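Nickel ABC transporter (Nickel-binding protein) (Bacillus halodurans, PDB 3T66) probably serves as the extracellular solute-binding component of an ABC importer for nickel or peptides. Local coordinates at residues L96-D101 / E150-H155; I288-F293 / T473-Y478. All coordinates share one frame; numbering follows the deposited sequence.

Contact 1: L96-D101 / E150-H155; sequences LERALD and EDFTNH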
loop_
_atom_site.group_PDB
_atom_site.type_symbol
_atom_site.label_atom_id
_atom_site.label_comp_id
_atom_site.label_asym_id
_atom_site.label_seq_id
_atom_site.Cartn_x
_atom_site.Cartn_y
_atom_site.Cartn_z
ATOM N N LEU A 96 1.798 16.815 16.993
ATOM C CA LEU A 96 2.303 17.040 15.671
ATOM C C LEU A 96 3.718 17.543 15.771
ATOM O O LEU A 96 4.612 17.013 15.108
ATOM C CB LEU A 96 1.430 18.010 14.889
ATOM C CG LEU A 96 0.110 17.391 14.432
ATOM C CD1 LEU A 96 -0.789 18.416 13.717
ATOM C CD2 LEU A 96 0.381 16.212 13.557
ATOM N N GLU A 97 3.933 18.543 16.622
ATOM C CA GLU A 97 5.278 19.127 16.800
ATOM C C GLU A 97 6.345 18.197 17.291
ATOM O O GLU A 97 7.423 18.137 16.721
ATOM C CB GLU A 97 5.195 20.270 17.733
ATOM C CG GLU A 97 4.337 21.265 17.116
ATOM C CD GLU A 97 4.647 22.626 17.603
ATOM O OE1 GLU A 97 5.253 22.715 18.706
ATOM O OE2 GLU A 97 4.278 23.591 16.882
ATOM N N ARG A 98 6.039 17.474 18.354
ATOM C CA ARG A 98 6.940 16.509 18.878
ATOM C C ARG A 98 7.280 15.594 17.733
ATOM O O ARG A 98 8.386 15.051 17.672
ATOM C CB ARG A 98 6.285 15.747 20.009
ATOM C CG ARG A 98 7.207 14.848 20.781
ATOM C CD ARG A 98 7.353 13.551 20.091
ATOM N NE ARG A 98 8.333 12.672 20.721
ATOM C CZ ARG A 98 8.268 11.333 20.734
ATOM N NH1 ARG A 98 9.221 10.653 21.315
ATOM N NH2 ARG A 98 7.256 10.664 20.183
ATOM N N ALA A 99 6.361 15.433 16.791
ATOM C CA ALA A 99 6.616 14.463 15.729
ATOM C C ALA A 99 7.516 15.025 14.638
ATOM O O ALA A 99 8.311 14.289 14.044
ATOM C CB ALA A 99 5.317 13.941 15.136
ATOM N N LEU A 100 7.377 16.320 14.351
ATOM C CA LEU A 100 8.239 16.936 13.362
ATOM C C LEU A 100 9.669 17.093 13.894
ATOM O O LEU A 100 10.621 17.026 13.110
ATOM C CB LEU A 100 7.668 18.261 12.883
ATOM C CG LEU A 100 6.286 18.205 12.208
ATOM C CD1 LEU A 100 5.449 19.458 12.484
ATOM C CD2 LEU A 100 6.383 17.932 10.692
ATOM N N ASP A 101 9.849 17.265 15.204
ATOM C CA ASP A 101 11.198 17.510 15.708
ATOM C C ASP A 101 11.903 16.247 16.015
ATOM O O ASP A 101 13.041 16.295 16.435
ATOM C CB ASP A 101 11.229 18.444 16.924
ATOM C CG ASP A 101 10.958 19.923 16.523
ATOM O OD1 ASP A 101 9.758 20.351 16.563
ATOM O OD2 ASP A 101 11.934 20.637 16.115
ATOM N N GLU A 150 6.208 11.268 29.295
ATOM C CA GLU A 150 7.586 11.094 28.848
ATOM C C GLU A 150 8.144 9.818 28.245
ATOM O O GLU A 150 9.004 9.916 27.415
ATOM C CB GLU A 150 8.544 11.640 29.886
ATOM N N ASP A 151 7.752 8.639 28.708
ATOM C CA ASP A 151 8.364 7.395 28.249
ATOM C C ASP A 151 7.808 6.861 26.952
ATOM O O ASP A 151 7.074 5.926 26.927
ATOM C CB ASP A 151 8.178 6.338 29.315
ATOM C CG ASP A 151 9.058 5.147 29.123
ATOM O OD1 ASP A 151 9.921 5.159 28.241
ATOM O OD2 ASP A 151 8.875 4.187 29.872
ATOM N N PHE A 152 8.216 7.463 25.867
ATOM C CA PHE A 152 7.751 7.144 24.545
ATOM C C PHE A 152 8.202 5.795 23.997
ATOM O O PHE A 152 7.440 5.130 23.291
ATOM C CB PHE A 152 8.197 8.237 23.594
ATOM C CG PHE A 152 7.682 9.608 23.952
ATOM C CD1 PHE A 152 6.329 9.863 24.036
ATOM C CD2 PHE A 152 8.563 10.656 24.188
ATOM C CE1 PHE A 152 5.863 11.123 24.344
ATOM C CE2 PHE A 152 8.093 11.930 24.486
ATOM C CZ PHE A 152 6.742 12.163 24.569
ATOM N N THR A 153 9.425 5.392 24.288
ATOM C CA THR A 153 9.870 4.094 23.838
ATOM C C THR A 153 8.997 2.981 24.383
ATOM O O THR A 153 8.705 2.012 23.672
ATOM C CB THR A 153 11.326 3.788 24.246
ATOM O OG1 THR A 153 12.183 4.804 23.712
ATOM C CG2 THR A 153 11.775 2.429 23.715
ATOM N N ASN A 154 8.575 3.113 25.633
ATOM C CA ASN A 154 7.982 1.967 26.313
ATOM C C ASN A 154 6.556 2.191 26.782
ATOM O O ASN A 154 5.934 1.268 27.323
ATOM C CB ASN A 154 8.824 1.565 27.520
ATOM C CG ASN A 154 10.311 1.720 27.280
ATOM O OD1 ASN A 154 10.904 0.948 26.508
ATOM N ND2 ASN A 154 10.932 2.717 27.943
ATOM N N HIS A 155 6.041 3.401 26.596
ATOM C CA HIS A 155 4.760 3.746 27.183
ATOM C C HIS A 155 4.101 4.945 26.508
ATOM O O HIS A 155 4.030 6.025 27.088
ATOM C CB HIS A 155 4.922 4.012 28.674
ATOM C CG HIS A 155 3.735 3.603 29.483
ATOM N ND1 HIS A 155 2.465 4.080 29.231
ATOM C CD2 HIS A 155 3.621 2.767 30.546
ATOM C CE1 HIS A 155 1.618 3.555 30.102
ATOM N NE2 HIS A 155 2.294 2.751 30.904
#
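Arg98 and Phe152 form a cation-pi pair that links helix 89-100 to the loop between strands 121-126 and 162-168, in a protein of the bacterial solute-binding protein 5 family. Nothing else joins the two segments: their backbones stay 11.0 Å apart between the CA atoms of Arg98 and Phe152, and the two side chains reach toward each other from opposite directions. With CG anti to the backbone N (chi1 -171°) and a bend at the next bond, Arg98 sends its guanidinium out from the helix and over one face of the ring. Its CZ lies 3.7 Å from the ring centroid of Phe152, only 19° off the normal. The cation sits off centre over the ring, NH1 toward the CG and CD2 side, and the two planes are inclined by 34°. Phe152 thus offers its pi face to the cation, while the same guanidinium uses NH1 in a salt bridge to Asp27, which the Phe152 side chain also touches. Replacing the phenylalanine by an alanine would probably leave the guanidinium without its aromatic cover and freer to shift, with the salt bridge to Asp27 still in place. Behind the ring, on the face turned from Arg98, the backbone O of Glu150 stands 3.3 Å above the ring plane of Phe152, displaced toward the rim.

Contact 2: I288-F293 / T473-Y478; sequences IPTLPF and TTRSEY
Ile288 to Leu291 make a type I beta turn, closed by a backbone hydrogen bond of 3.1 Å from Leu291 N to Ile288 O, and this turn faces the loop around Arg475 with the CA atoms of Ile288 and Arg475 10.0 Å apart. Side chains alone bridge that distance, and Arg475 supplies one whole side of the contact. Its first torsion sets CG anti to the carbonyl carbon (chi1 -74°), the next bond is extended, and a bend at chi3 (-77°) turns the guanidinium away from the line of the aliphatic stem. The outer part of the stem meets the buried Ile288: CD1 of Ile288 lies 3.8 Å from CD of Arg475, a van der Waals touch between obliquely set chains. Past the bend, the guanidinium has the hydroxyl of Thr290 over one face, OG1 being 4.1 Å from NH1 of Arg475, a loose approach. The charged end has a weak, long ion pair with Glu237, a residue of strand 231-237 that Thr290 also touches. Beyond Arg475 the loop is shaped by Ser476, whose OG accepts from the backbone N of Tyr478 at 3.3 Å in an ST turn. Segment 288-293 follows strand 280-282 and segment 473-478 follows strand 451-464, where Ile288 also touches His456. This loop-to-loop contact, near the middle of the chain, probably lies where the two lobes of the periplasmic-binding-protein fold come together.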
loop_
_atom_site.group_PDB
_atom_site.type_symbol
_atom_site.label_atom_id
_atom_site.label_comp_id
_atom_site.label_asym_id
_atom_site.label_seq_id
_atom_site.Cartn_x
_atom_site.Cartn_y
_atom_site.Cartn_z
ATOM N N ILE A 288 -6.550 -0.675 -7.290
ATOM C CA ILE A 288 -7.480 -1.729 -6.934
ATOM C C ILE A 288 -8.922 -1.341 -7.178
ATOM O O ILE A 288 -9.318 -0.201 -7.005
ATOM C CB ILE A 288 -7.316 -2.249 -5.497
ATOM C CG1 ILE A 288 -7.151 -1.113 -4.519
ATOM C CG2 ILE A 288 -6.121 -3.159 -5.404
ATOM C CD1 ILE A 288 -7.727 -1.468 -3.227
ATOM N N PRO A 289 -9.722 -2.313 -7.562
ATOM C CA PRO A 289 -11.023 -1.919 -8.008
ATOM C C PRO A 289 -11.814 -1.085 -6.981
ATOM O O PRO A 289 -12.522 -0.180 -7.379
ATOM C CB PRO A 289 -11.696 -3.272 -8.304
ATOM C CG PRO A 289 -10.515 -4.248 -8.486
ATOM C CD PRO A 289 -9.581 -3.778 -7.462
ATOM N N THR A 290 -11.681 -1.364 -5.693
ATOM C CA THR A 290 -12.540 -0.758 -4.678
ATOM C C THR A 290 -12.296 0.742 -4.429
ATOM O O THR A 290 -13.075 1.422 -3.747
ATOM C CB THR A 290 -12.441 -1.534 -3.375
ATOM O OG1 THR A 290 -11.334 -2.442 -3.463
ATOM C CG2 THR A 290 -13.654 -2.373 -3.206
ATOM N N LEU A 291 -11.212 1.248 -5.013
ATOM C CA LEU A 291 -10.815 2.644 -4.881
ATOM C C LEU A 291 -11.834 3.483 -5.600
ATOM O O LEU A 291 -12.428 3.024 -6.569
ATOM C CB LEU A 291 -9.436 2.867 -5.463
ATOM C CG LEU A 291 -8.274 2.568 -4.518
ATOM C CD1 LEU A 291 -7.025 2.304 -5.305
ATOM C CD2 LEU A 291 -7.990 3.720 -3.559
ATOM N N PRO A 292 -12.071 4.711 -5.103
ATOM C CA PRO A 292 -13.085 5.551 -5.706
ATOM C C PRO A 292 -12.683 6.037 -7.117
ATOM O O PRO A 292 -13.542 6.415 -7.904
ATOM C CB PRO A 292 -13.195 6.704 -4.708
ATOM C CG PRO A 292 -11.849 6.793 -4.109
ATOM C CD PRO A 292 -11.422 5.382 -3.967
ATOM N N PHE A 293 -11.395 6.001 -7.447
ATOM C CA PHE A 293 -10.902 6.487 -8.743
ATOM C C PHE A 293 -10.371 5.421 -9.674
ATOM O O PHE A 293 -9.492 5.696 -10.475
ATOM C CB PHE A 293 -9.817 7.546 -8.557
ATOM C CG PHE A 293 -8.740 7.175 -7.553
ATOM C CD1 PHE A 293 -7.715 6.327 -7.893
ATOM C CD2 PHE A 293 -8.746 7.728 -6.262
ATOM C CE1 PHE A 293 -6.710 6.027 -6.963
ATOM C CE2 PHE A 293 -7.744 7.433 -5.355
ATOM C CZ PHE A 293 -6.728 6.586 -5.710
ATOM N N THR A 473 -9.574 -7.951 7.969
ATOM C CA THR A 473 -8.218 -7.752 7.414
ATOM C C THR A 473 -8.191 -6.487 6.523
ATOM O O THR A 473 -8.768 -6.467 5.425
ATOM C CB THR A 473 -7.761 -8.928 6.503
ATOM O OG1 THR A 473 -8.286 -10.167 6.979
ATOM C CG2 THR A 473 -6.236 -9.003 6.411
ATOM N N THR A 474 -7.491 -5.449 6.959
ATOM C CA THR A 474 -7.602 -4.161 6.277
ATOM C C THR A 474 -6.606 -3.947 5.164
ATOM O O THR A 474 -5.449 -4.349 5.270
ATOM C CB THR A 474 -7.397 -3.031 7.239
ATOM O OG1 THR A 474 -6.030 -3.024 7.675
ATOM C CG2 THR A 474 -8.366 -3.194 8.403
ATOM N N ARG A 475 -7.053 -3.267 4.115
ATOM C CA ARG A 475 -6.246 -3.032 2.936
ATOM C C ARG A 475 -5.031 -2.157 3.159
ATOM O O ARG A 475 -3.986 -2.392 2.548
ATOM C CB ARG A 475 -7.118 -2.463 1.843
ATOM C CG ARG A 475 -8.003 -3.539 1.273
ATOM C CD ARG A 475 -8.770 -3.053 0.061
ATOM N NE ARG A 475 -9.845 -2.241 0.551
ATOM C CZ ARG A 475 -11.077 -2.667 0.735
ATOM N NH1 ARG A 475 -11.418 -3.901 0.392
ATOM N NH2 ARG A 475 -11.963 -1.817 1.230
ATOM N N SER A 476 -5.148 -1.142 4.008
ATOM C CA SER A 476 -4.033 -0.242 4.230
ATOM C C SER A 476 -2.987 -1.014 5.003
ATOM O O SER A 476 -1.787 -0.712 4.976
ATOM C CB SER A 476 -4.494 0.940 5.040
ATOM O OG SER A 476 -5.223 0.497 6.163
ATOM N N GLU A 477 -3.469 -2.037 5.694
ATOM C CA GLU A 477 -2.653 -2.784 6.616
ATOM C C GLU A 477 -2.261 -1.962 7.819
ATOM O O GLU A 477 -1.225 -2.222 8.410
ATOM C CB GLU A 477 -1.401 -3.258 5.897
ATOM C CG GLU A 477 -1.671 -4.350 4.888
ATOM C CD GLU A 477 -0.406 -5.056 4.530
ATOM O OE1 GLU A 477 0.011 -5.928 5.305
ATOM O OE2 GLU A 477 0.185 -4.726 3.486
ATOM N N TYR A 478 -3.055 -0.957 8.168
ATOM C CA TYR A 478 -2.727 -0.142 9.307
ATOM C C TYR A 478 -3.559 -0.593 10.457
ATOM O O TYR A 478 -3.239 -0.324 11.594
ATOM C CB TYR A 478 -3.029 1.313 9.050
ATOM C CG TYR A 478 -2.196 1.912 7.956
ATOM C CD1 TYR A 478 -0.962 1.373 7.617
ATOM C CD2 TYR A 478 -2.645 3.045 7.256
ATOM C CE1 TYR A 478 -0.203 1.928 6.596
ATOM C CE2 TYR A 478 -1.884 3.615 6.227
ATOM C CZ TYR A 478 -0.660 3.056 5.907
ATOM O OH TYR A 478 0.099 3.621 4.893
#

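The two contacts are separate, in space as in sequence: their centres are about 29 Å apart, their nearest atoms about 15 Å, and contact 1 closes along the chain before contact 2 opens. Contact 1 sits at the surface, its centre about 25 Å from the centre of the chain, whereas the centre of contact 2 lies about 8 Å from that point and the contact is partly buried. Each nevertheless relies on one arginine bridging well-separated backbones, through a ring face in the first and mainly through its aliphatic stem in the second. Both lie away from Asp179, the residue known to bind calcium, and neither forms part of that site.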